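Local coordinates for tapirin (Caldicellulosiruptor kristjanssonii, PDB 6N2B), which probably binds cellulose at the cell surface through a calcium-binding, beta-helical C-terminal domain, and so would help the thermophilic bacterium adhere to plant biomass, at residues D203-A208 / S541-L546; Y325-I330 / N344-I349; L339-N344 / G366-E371. All coordinates share one frame; numbering follows the deposited sequence.

Contact 1 (D203-A208 / S541-L546); sequences DLFEYA and SITSTL
Leu204 and Phe205, in the short 3-10 turn near the start of the modelled chain, meet Ile542, Thr543 and Leu546 of helix 536-546. The contact packs this helix against the turn that leads into strand 207-211 of the beta-helix wall, away from the calcium site. It is small, 169 Å² summed over both sides, and mostly apolar. Leu204 reaches the helix with one methyl: its CD2 lies 4.2 Å from Ile542 CG2 and also 4.2 Å from Leu546 CD1, residues one helical turn apart. Phe205 sets out alongside rather than at the helix, and its ring end closes the distance, CE1 coming to 4.0 Å from Ile542 CG2. The two side chains slide past each other in opposite senses. Leu204 CD2 also lies over one face of this ring, towards its rim.

Across the contact the ring also meets a hydroxyl. Thr543 OG1 stands at the ring edge, near its plane, 3.5 Å from Phe205 CZ, and the threonine and phenylalanine side chains cross at about a right angle. With OG1 anti to the carbonyl carbon (chi1 -60°), this hydroxyl hydrogen-bonds within the helix to Glu539 O.

Backbone bonds shape each partner separately: Glu206 N to Asp203 O closes the 3-10 turn at 3.0 Å, and Leu546 N bonds to Ile542 O. Nearby, Asp203 forms a salt bridge with Arg533.

Since the pairs are methyl to methyl, methyl to ring and hydroxyl to ring edge, the direct helix-to-turn contact is van der Waals, supplemented just past the helix by a hydrogen bond between Tyr548 OH and Leu204 N.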
loop_
_atom_site.group_PDB
_atom_site.type_symbol
_atom_site.label_atom_id
_atom_site.label_comp_id
_atom_site.label_asym_id
_atom_site.label_seq_id
_atom_site.Cartn_x
_atom_site.Cartn_y
_atom_site.Cartn_z
ATOM N N ASP A 203 2.646 -11.351 -9.603
ATOM C CA ASP A 203 3.933 -11.240 -10.281
ATOM C C ASP A 203 4.870 -10.355 -9.472
ATOM O O ASP A 203 4.583 -9.174 -9.269
ATOM C CB ASP A 203 3.737 -10.648 -11.674
ATOM C CG ASP A 203 5.005 -10.618 -12.484
ATOM O OD1 ASP A 203 5.955 -11.362 -12.154
ATOM O OD2 ASP A 203 5.035 -9.841 -13.467
ATOM N N LEU A 204 6.011 -10.912 -9.059
ATOM C CA LEU A 204 6.956 -10.151 -8.248
ATOM C C LEU A 204 7.422 -8.886 -8.961
ATOM O O LEU A 204 7.639 -7.851 -8.323
ATOM C CB LEU A 204 8.155 -11.028 -7.875
ATOM C CG LEU A 204 9.424 -10.384 -7.304
ATOM C CD1 LEU A 204 9.313 -10.113 -5.808
ATOM C CD2 LEU A 204 10.588 -11.295 -7.568
ATOM N N PHE A 205 7.570 -8.941 -10.281
ATOM C CA PHE A 205 8.106 -7.805 -11.018
ATOM C C PHE A 205 7.078 -6.717 -11.292
ATOM O O PHE A 205 7.421 -5.715 -11.934
ATOM C CB PHE A 205 8.749 -8.307 -12.316
ATOM C CG PHE A 205 9.887 -9.245 -12.055
ATOM C CD1 PHE A 205 11.112 -8.757 -11.628
ATOM C CD2 PHE A 205 9.707 -10.613 -12.130
ATOM C CE1 PHE A 205 12.155 -9.614 -11.332
ATOM C CE2 PHE A 205 10.736 -11.467 -11.823
ATOM C CZ PHE A 205 11.968 -10.965 -11.429
ATOM N N GLU A 206 5.839 -6.887 -10.817
ATOM C CA GLU A 206 4.848 -5.822 -10.828
ATOM C C GLU A 206 4.995 -4.873 -9.640
ATOM O O GLU A 206 4.451 -3.766 -9.668
ATOM C CB GLU A 206 3.441 -6.434 -10.872
ATOM C CG GLU A 206 2.281 -5.585 -10.280
ATOM C CD GLU A 206 2.007 -4.264 -11.037
ATOM O OE1 GLU A 206 2.437 -4.116 -12.205
ATOM O OE2 GLU A 206 1.371 -3.359 -10.441
ATOM N N TYR A 207 5.767 -5.229 -8.625
ATOM C CA TYR A 207 5.757 -4.459 -7.391
ATOM C C TYR A 207 6.774 -3.319 -7.424
ATOM O O TYR A 207 7.915 -3.494 -7.870
ATOM C CB TYR A 207 5.963 -5.391 -6.195
ATOM C CG TYR A 207 4.665 -6.124 -5.981
ATOM C CD1 TYR A 207 4.331 -7.241 -6.757
ATOM C CD2 TYR A 207 3.719 -5.643 -5.082
ATOM C CE1 TYR A 207 3.120 -7.886 -6.597
ATOM C CE2 TYR A 207 2.496 -6.276 -4.920
ATOM C CZ TYR A 207 2.197 -7.390 -5.680
ATOM O OH TYR A 207 0.973 -7.999 -5.508
ATOM N N ALA A 208 6.310 -2.127 -7.027
ATOM C CA ALA A 208 7.228 -1.047 -6.703
ATOM C C ALA A 208 7.889 -1.307 -5.354
ATOM O O ALA A 208 9.094 -1.065 -5.177
ATOM C CB ALA A 208 6.487 0.286 -6.709
ATOM N N SER A 541 18.729 -11.571 -13.197
ATOM C CA SER A 541 19.574 -11.480 -12.013
ATOM C C SER A 541 18.768 -11.696 -10.731
ATOM O O SER A 541 19.202 -12.422 -9.829
ATOM C CB SER A 541 20.280 -10.130 -11.985
ATOM O OG SER A 541 20.977 -10.004 -10.762
ATOM N N ILE A 542 17.592 -11.067 -10.633
ATOM C CA ILE A 542 16.767 -11.198 -9.432
ATOM C C ILE A 542 16.176 -12.602 -9.342
ATOM O O ILE A 542 16.143 -13.206 -8.261
ATOM C CB ILE A 542 15.661 -10.120 -9.421
ATOM C CG1 ILE A 542 16.277 -8.719 -9.332
ATOM C CG2 ILE A 542 14.625 -10.380 -8.291
ATOM C CD1 ILE A 542 15.302 -7.604 -9.600
ATOM N N THR A 543 15.667 -13.126 -10.462
ATOM C CA THR A 543 15.116 -14.474 -10.453
ATOM C C THR A 543 16.168 -15.470 -10.000
ATOM O O THR A 543 15.903 -16.337 -9.156
ATOM C CB THR A 543 14.579 -14.848 -11.842
ATOM O OG1 THR A 543 13.540 -13.944 -12.233
ATOM C CG2 THR A 543 14.010 -16.242 -11.830
ATOM N N SER A 544 17.388 -15.331 -10.519
ATOM C CA SER A 544 18.476 -16.205 -10.103
ATOM C C SER A 544 18.795 -16.020 -8.621
ATOM O O SER A 544 18.883 -16.995 -7.872
ATOM C CB SER A 544 19.692 -15.937 -10.980
ATOM O OG SER A 544 20.875 -16.362 -10.342
ATOM N N THR A 545 18.930 -14.770 -8.172
ATOM C CA THR A 545 19.364 -14.490 -6.803
ATOM C C THR A 545 18.368 -15.013 -5.760
ATOM O O THR A 545 18.758 -15.613 -4.750
ATOM C CB THR A 545 19.564 -12.982 -6.650
ATOM O OG1 THR A 545 20.718 -12.586 -7.390
ATOM C CG2 THR A 545 19.748 -12.588 -5.207
ATOM N N LEU A 546 17.076 -14.776 -5.976
ATOM C CA LEU A 546 16.047 -15.208 -5.035
ATOM C C LEU A 546 15.529 -16.614 -5.300
ATOM O O LEU A 546 14.675 -17.084 -4.537
ATOM C CB LEU A 546 14.851 -14.248 -5.065
ATOM C CG LEU A 546 15.129 -12.770 -4.832
ATOM C CD1 LEU A 546 13.832 -11.957 -4.960
ATOM C CD2 LEU A 546 15.816 -12.576 -3.467
#

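Contact 2 (Y325-I330 / N344-I349); sequences YGNFEI and NGRTTI
Tyr325-Ile330 and Asn344-Ile349 are successive rungs of a parallel sheet on the beta-helix wall; the axes of strands 327-330 and 346-349 approach to 4.7 Å, 15° from parallel. Backbone bonds set the register: Arg346 N gives to Gly326 O, Phe328 N to Arg346 O, Thr348 N to Phe328 O and Ile330 N to Thr348 O, all 2.9 to 3.0 Å. At the turn before the strands, Asn344 lies against the Tyr325 ring, its CB 3.5 Å from the ring centroid in a CH-pi contact and its amide plane only 11° from the ring. Tyr306 meets Tyr325 in nearly parallel planes too. Such stacking of equivalent positions from coil to coil is characteristic of parallel beta-helices. Asn327, Glu329, Arg346 and Thr348 share one face. The arginine chain bends at its third torsion, and NE and NH2 both grip Asn327 OD1 side-on, each at 3.1 Å, with the amide and guanidinium planes 76° apart. An alanine in place of Arg346 would probably leave Asn327 OD1 without these two donors and its amide freer to turn. Phe328, Thr347, Ile330 and Ile349 project from the other face, where Ile330 CD1 meets Ile349 CD1 at 3.8 Å and Thr347 CG2 approaches Phe328 CD2.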
loop_
_atom_site.group_PDB
_atom_site.type_symbol
_atom_site.label_atom_id
_atom_site.label_comp_id
_atom_site.label_asym_id
_atom_site.label_seq_id
_atom_site.Cartn_x
_atom_site.Cartn_y
_atom_site.Cartn_z
ATOM N N TYR A 325 -14.853 12.589 12.342
ATOM C CA TYR A 325 -15.096 13.438 11.168
ATOM C C TYR A 325 -14.688 12.779 9.856
ATOM O O TYR A 325 -14.651 13.462 8.824
ATOM C CB TYR A 325 -14.418 14.803 11.280
ATOM C CG TYR A 325 -14.994 15.622 12.397
ATOM C CD1 TYR A 325 -14.470 15.537 13.683
ATOM C CD2 TYR A 325 -16.090 16.459 12.186
ATOM C CE1 TYR A 325 -15.006 16.272 14.737
ATOM C CE2 TYR A 325 -16.637 17.206 13.232
ATOM C CZ TYR A 325 -16.089 17.107 14.507
ATOM O OH TYR A 325 -16.610 17.837 15.554
ATOM N N GLY A 326 -14.428 11.474 9.844
ATOM C CA GLY A 326 -14.096 10.810 8.599
ATOM C C GLY A 326 -15.283 10.716 7.657
ATOM O O GLY A 326 -16.432 10.606 8.073
ATOM N N ASN A 327 -14.979 10.755 6.359
ATOM C CA ASN A 327 -15.961 10.670 5.285
ATOM C C ASN A 327 -15.687 9.415 4.483
ATOM O O ASN A 327 -14.597 9.269 3.919
ATOM C CB ASN A 327 -15.876 11.871 4.352
ATOM C CG ASN A 327 -16.710 13.016 4.810
ATOM O OD1 ASN A 327 -17.770 13.281 4.246
ATOM N ND2 ASN A 327 -16.241 13.717 5.840
ATOM N N PHE A 328 -16.677 8.536 4.390
ATOM C CA PHE A 328 -16.507 7.281 3.674
ATOM C C PHE A 328 -17.657 7.099 2.696
ATOM O O PHE A 328 -18.817 7.080 3.113
ATOM C CB PHE A 328 -16.437 6.115 4.652
ATOM C CG PHE A 328 -16.303 4.794 3.986
ATOM C CD1 PHE A 328 -15.522 4.660 2.853
ATOM C CD2 PHE A 328 -16.966 3.681 4.486
ATOM C CE1 PHE A 328 -15.406 3.439 2.229
ATOM C CE2 PHE A 328 -16.847 2.454 3.872
ATOM C CZ PHE A 328 -16.064 2.325 2.749
ATOM N N GLU A 329 -17.340 6.942 1.406
ATOM C CA GLU A 329 -18.340 6.737 0.360
ATOM C C GLU A 329 -18.172 5.372 -0.295
ATOM O O GLU A 329 -17.059 4.998 -0.676
ATOM C CB GLU A 329 -18.245 7.803 -0.726
ATOM C CG GLU A 329 -18.191 9.231 -0.244
ATOM C CD GLU A 329 -18.444 10.200 -1.385
ATOM O OE1 GLU A 329 -18.275 9.790 -2.566
ATOM O OE2 GLU A 329 -18.831 11.358 -1.098
ATOM N N ILE A 330 -19.280 4.655 -0.465
ATOM C CA ILE A 330 -19.296 3.384 -1.173
ATOM C C ILE A 330 -19.921 3.604 -2.544
ATOM O O ILE A 330 -21.100 3.966 -2.647
ATOM C CB ILE A 330 -20.061 2.317 -0.384
ATOM C CG1 ILE A 330 -19.446 2.159 1.006
ATOM C CG2 ILE A 330 -20.052 0.994 -1.146
ATOM C CD1 ILE A 330 -20.272 1.313 1.921
ATOM N N ASN A 344 -18.984 12.040 14.797
ATOM C CA ASN A 344 -19.100 12.961 13.668
ATOM C C ASN A 344 -18.617 12.385 12.353
ATOM O O ASN A 344 -18.348 13.142 11.421
ATOM C CB ASN A 344 -18.365 14.274 13.920
ATOM C CG ASN A 344 -19.068 15.126 14.923
ATOM O OD1 ASN A 344 -18.592 15.305 16.043
ATOM N ND2 ASN A 344 -20.222 15.659 14.536
ATOM N N GLY A 345 -18.517 11.072 12.235
ATOM C CA GLY A 345 -18.256 10.469 10.949
ATOM C C GLY A 345 -19.413 10.670 9.983
ATOM O O GLY A 345 -20.457 11.247 10.301
ATOM N N ARG A 346 -19.201 10.181 8.758
ATOM C CA ARG A 346 -20.236 10.166 7.726
ATOM C C ARG A 346 -19.946 9.058 6.727
ATOM O O ARG A 346 -18.828 8.954 6.219
ATOM C CB ARG A 346 -20.338 11.505 6.986
ATOM C CG ARG A 346 -21.298 11.418 5.815
ATOM C CD ARG A 346 -21.823 12.770 5.381
ATOM N NE ARG A 346 -20.769 13.668 4.927
ATOM C CZ ARG A 346 -20.979 14.748 4.177
ATOM N NH1 ARG A 346 -22.214 15.070 3.793
ATOM N NH2 ARG A 346 -19.948 15.508 3.814
ATOM N N THR A 347 -20.952 8.241 6.443
ATOM C CA THR A 347 -20.852 7.218 5.415
ATOM C C THR A 347 -21.992 7.421 4.440
ATOM O O THR A 347 -23.158 7.388 4.845
ATOM C CB THR A 347 -20.910 5.816 6.001
ATOM O OG1 THR A 347 -19.872 5.669 6.971
ATOM C CG2 THR A 347 -20.723 4.793 4.908
ATOM N N THR A 348 -21.653 7.623 3.167
ATOM C CA THR A 348 -22.610 7.831 2.089
ATOM C C THR A 348 -22.634 6.609 1.175
ATOM O O THR A 348 -21.598 6.211 0.634
ATOM C CB THR A 348 -22.261 9.084 1.285
ATOM O OG1 THR A 348 -22.263 10.221 2.152
ATOM C CG2 THR A 348 -23.276 9.311 0.168
ATOM N N ILE A 349 -23.811 6.025 0.996
ATOM C CA ILE A 349 -24.045 5.053 -0.066
ATOM C C ILE A 349 -24.432 5.853 -1.302
ATOM O O ILE A 349 -25.466 6.522 -1.312
ATOM C CB ILE A 349 -25.139 4.051 0.323
ATOM C CG1 ILE A 349 -24.984 3.648 1.794
ATOM C CG2 ILE A 349 -25.128 2.827 -0.589
ATOM C CD1 ILE A 349 -23.647 2.981 2.132
#

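Contact 3 (L339-N344 / G366-E371); sequences LTVTDN and GRVFIE
Val341 points its two methyls at different parts of the segment 366-371. CG1, anti to its backbone N (chi1 -170°), reaches the main chain: it is 3.7 Å from Gly366 CA and equally 3.7 Å from Arg367 N. CG2 instead meets the side chain of Val368, CG2 to CG2 at 3.9 Å. The two valine side chains approach at a slant. The bond from Val341 CA to CB heads for the other segment, whereas that of Val368 runs alongside. Leu339, two residues earlier on the same face of its strand, adds a looser contact, CD2 to Val368 CG2 at 4.5 Å.

Beyond Val341 the chain swings past Gly366, which has no side chain and lies close against the Val341-Thr342 backbone, with Thr342 N 4.4 Å from Gly366 CA.

Strand 338-341 pairs with 359-363, and strand 367-370 with 346-349, so the two lie on different walls; the axes of their segments 339-341 and 367-370, 8.0 Å apart at closest and 119° from each other in direction, agree with this. Val362 also touches Val368, and Thr347 packs on both Leu339 and Val341. Aliphatic side chains directed inward from walls meeting at a corner are typical of the interior of a parallel beta-helix.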
loop_
_atom_site.group_PDB
_atom_site.type_symbol
_atom_site.label_atom_id
_atom_site.label_comp_id
_atom_site.label_asym_id
_atom_site.label_seq_id
_atom_site.Cartn_x
_atom_site.Cartn_y
_atom_site.Cartn_z
ATOM N N LEU A 339 -20.993 -1.923 10.192
ATOM C CA LEU A 339 -20.626 -0.551 9.887
ATOM C C LEU A 339 -21.020 0.267 11.095
ATOM O O LEU A 339 -22.170 0.198 11.532
ATOM C CB LEU A 339 -21.334 -0.037 8.635
ATOM C CG LEU A 339 -21.202 1.477 8.434
ATOM C CD1 LEU A 339 -19.750 1.875 8.127
ATOM C CD2 LEU A 339 -22.153 1.987 7.359
ATOM N N THR A 340 -20.070 0.990 11.672
ATOM C CA THR A 340 -20.395 1.877 12.778
ATOM C C THR A 340 -19.878 3.265 12.444
ATOM O O THR A 340 -18.715 3.429 12.075
ATOM C CB THR A 340 -19.843 1.370 14.137
ATOM O OG1 THR A 340 -18.505 1.823 14.350
ATOM C CG2 THR A 340 -19.863 -0.126 14.193
ATOM N N VAL A 341 -20.756 4.251 12.533
ATOM C CA VAL A 341 -20.405 5.650 12.347
ATOM C C VAL A 341 -20.602 6.345 13.689
ATOM O O VAL A 341 -21.680 6.259 14.285
ATOM C CB VAL A 341 -21.246 6.293 11.233
ATOM C CG1 VAL A 341 -20.714 7.672 10.874
ATOM C CG2 VAL A 341 -21.242 5.394 10.021
ATOM N N THR A 342 -19.556 6.999 14.182
ATOM C CA THR A 342 -19.576 7.639 15.490
ATOM C C THR A 342 -18.804 8.940 15.395
ATOM O O THR A 342 -18.099 9.196 14.418
ATOM C CB THR A 342 -18.930 6.756 16.572
ATOM O OG1 THR A 342 -19.195 5.379 16.297
ATOM C CG2 THR A 342 -19.450 7.098 17.975
ATOM N N ASP A 343 -18.938 9.755 16.434
ATOM C CA ASP A 343 -18.032 10.869 16.684
ATOM C C ASP A 343 -17.857 11.730 15.435
ATOM O O ASP A 343 -16.747 12.087 15.042
ATOM C CB ASP A 343 -16.684 10.358 17.215
ATOM C CG ASP A 343 -16.836 9.365 18.387
ATOM O OD1 ASP A 343 -17.434 9.704 19.441
ATOM O OD2 ASP A 343 -16.361 8.224 18.246
ATOM N N ASN A 344 -18.984 12.040 14.797
ATOM C CA ASN A 344 -19.100 12.961 13.668
ATOM C C ASN A 344 -18.617 12.385 12.353
ATOM O O ASN A 344 -18.348 13.142 11.421
ATOM C CB ASN A 344 -18.365 14.274 13.920
ATOM C CG ASN A 344 -19.068 15.126 14.923
ATOM O OD1 ASN A 344 -18.592 15.305 16.043
ATOM N ND2 ASN A 344 -20.222 15.659 14.536
ATOM N N GLY A 366 -22.803 10.612 14.412
ATOM C CA GLY A 366 -22.578 9.957 13.140
ATOM C C GLY A 366 -23.761 10.159 12.212
ATOM O O GLY A 366 -24.901 10.333 12.648
ATOM N N ARG A 367 -23.480 10.160 10.912
ATOM C CA ARG A 367 -24.507 10.312 9.894
ATOM C C ARG A 367 -24.313 9.250 8.828
ATOM O O ARG A 367 -23.185 8.982 8.413
ATOM C CB ARG A 367 -24.461 11.714 9.264
ATOM C CG ARG A 367 -24.472 12.840 10.289
ATOM C CD ARG A 367 -25.081 14.131 9.739
ATOM N NE ARG A 367 -24.504 14.566 8.460
ATOM C CZ ARG A 367 -23.234 14.940 8.275
ATOM N NH1 ARG A 367 -22.361 14.929 9.282
ATOM N NH2 ARG A 367 -22.829 15.326 7.072
ATOM N N VAL A 368 -25.404 8.629 8.395
ATOM C CA VAL A 368 -25.393 7.783 7.206
ATOM C C VAL A 368 -26.348 8.402 6.204
ATOM O O VAL A 368 -27.524 8.612 6.514
ATOM C CB VAL A 368 -25.801 6.335 7.500
ATOM C CG1 VAL A 368 -26.257 5.651 6.201
ATOM C CG2 VAL A 368 -24.674 5.580 8.150
ATOM N N PHE A 369 -25.855 8.687 5.009
ATOM C CA PHE A 369 -26.670 9.230 3.940
ATOM C C PHE A 369 -26.821 8.176 2.852
ATOM O O PHE A 369 -25.828 7.644 2.362
ATOM C CB PHE A 369 -26.033 10.502 3.391
ATOM C CG PHE A 369 -26.920 11.292 2.488
ATOM C CD1 PHE A 369 -26.969 11.019 1.123
ATOM C CD2 PHE A 369 -27.682 12.336 2.990
ATOM C CE1 PHE A 369 -27.784 11.768 0.269
ATOM C CE2 PHE A 369 -28.504 13.089 2.148
ATOM C CZ PHE A 369 -28.553 12.807 0.787
ATOM N N ILE A 370 -28.058 7.867 2.488
ATOM C CA ILE A 370 -28.346 6.942 1.400
ATOM C C ILE A 370 -28.863 7.751 0.216
ATOM O O ILE A 370 -29.916 8.399 0.298
ATOM C CB ILE A 370 -29.346 5.867 1.833
ATOM C CG1 ILE A 370 -28.885 5.295 3.169
ATOM C CG2 ILE A 370 -29.460 4.777 0.774
ATOM C CD1 ILE A 370 -29.931 4.564 3.893
ATOM N N GLU A 371 -28.120 7.726 -0.881
ATOM C CA GLU A 371 -28.515 8.567 -1.993
ATOM C C GLU A 371 -29.662 7.921 -2.754
ATOM O O GLU A 371 -29.990 6.742 -2.567
ATOM C CB GLU A 371 -27.330 8.842 -2.918
ATOM C CG GLU A 371 -26.467 9.995 -2.427
ATOM C CD GLU A 371 -25.252 10.249 -3.305
ATOM O OE1 GLU A 371 -25.066 9.506 -4.303
ATOM O OE2 GLU A 371 -24.487 11.194 -2.985
#

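Contacts 2 and 3 adjoin, their centres about 6 Å apart, and share Asn344; contact 1 lies on the opposite side of the chain's centre, its centre about 39 and 43 Å from theirs. Strand 346-349 of contact 2 pairs with strand 367-370 of contact 3, where Ile349 N comes 2.9 Å from Phe369 O, a probable hydrogen bond. Contacts 2 and 3 are both partly buried; contact 2 runs along one wall, with backbone bonds and a polar outer face, whereas contact 3 spans two walls through apolar side chains. Contact 1 is buried and also mostly apolar, but joins a helix to a turn, and its segments enclose both other contacts along the chain.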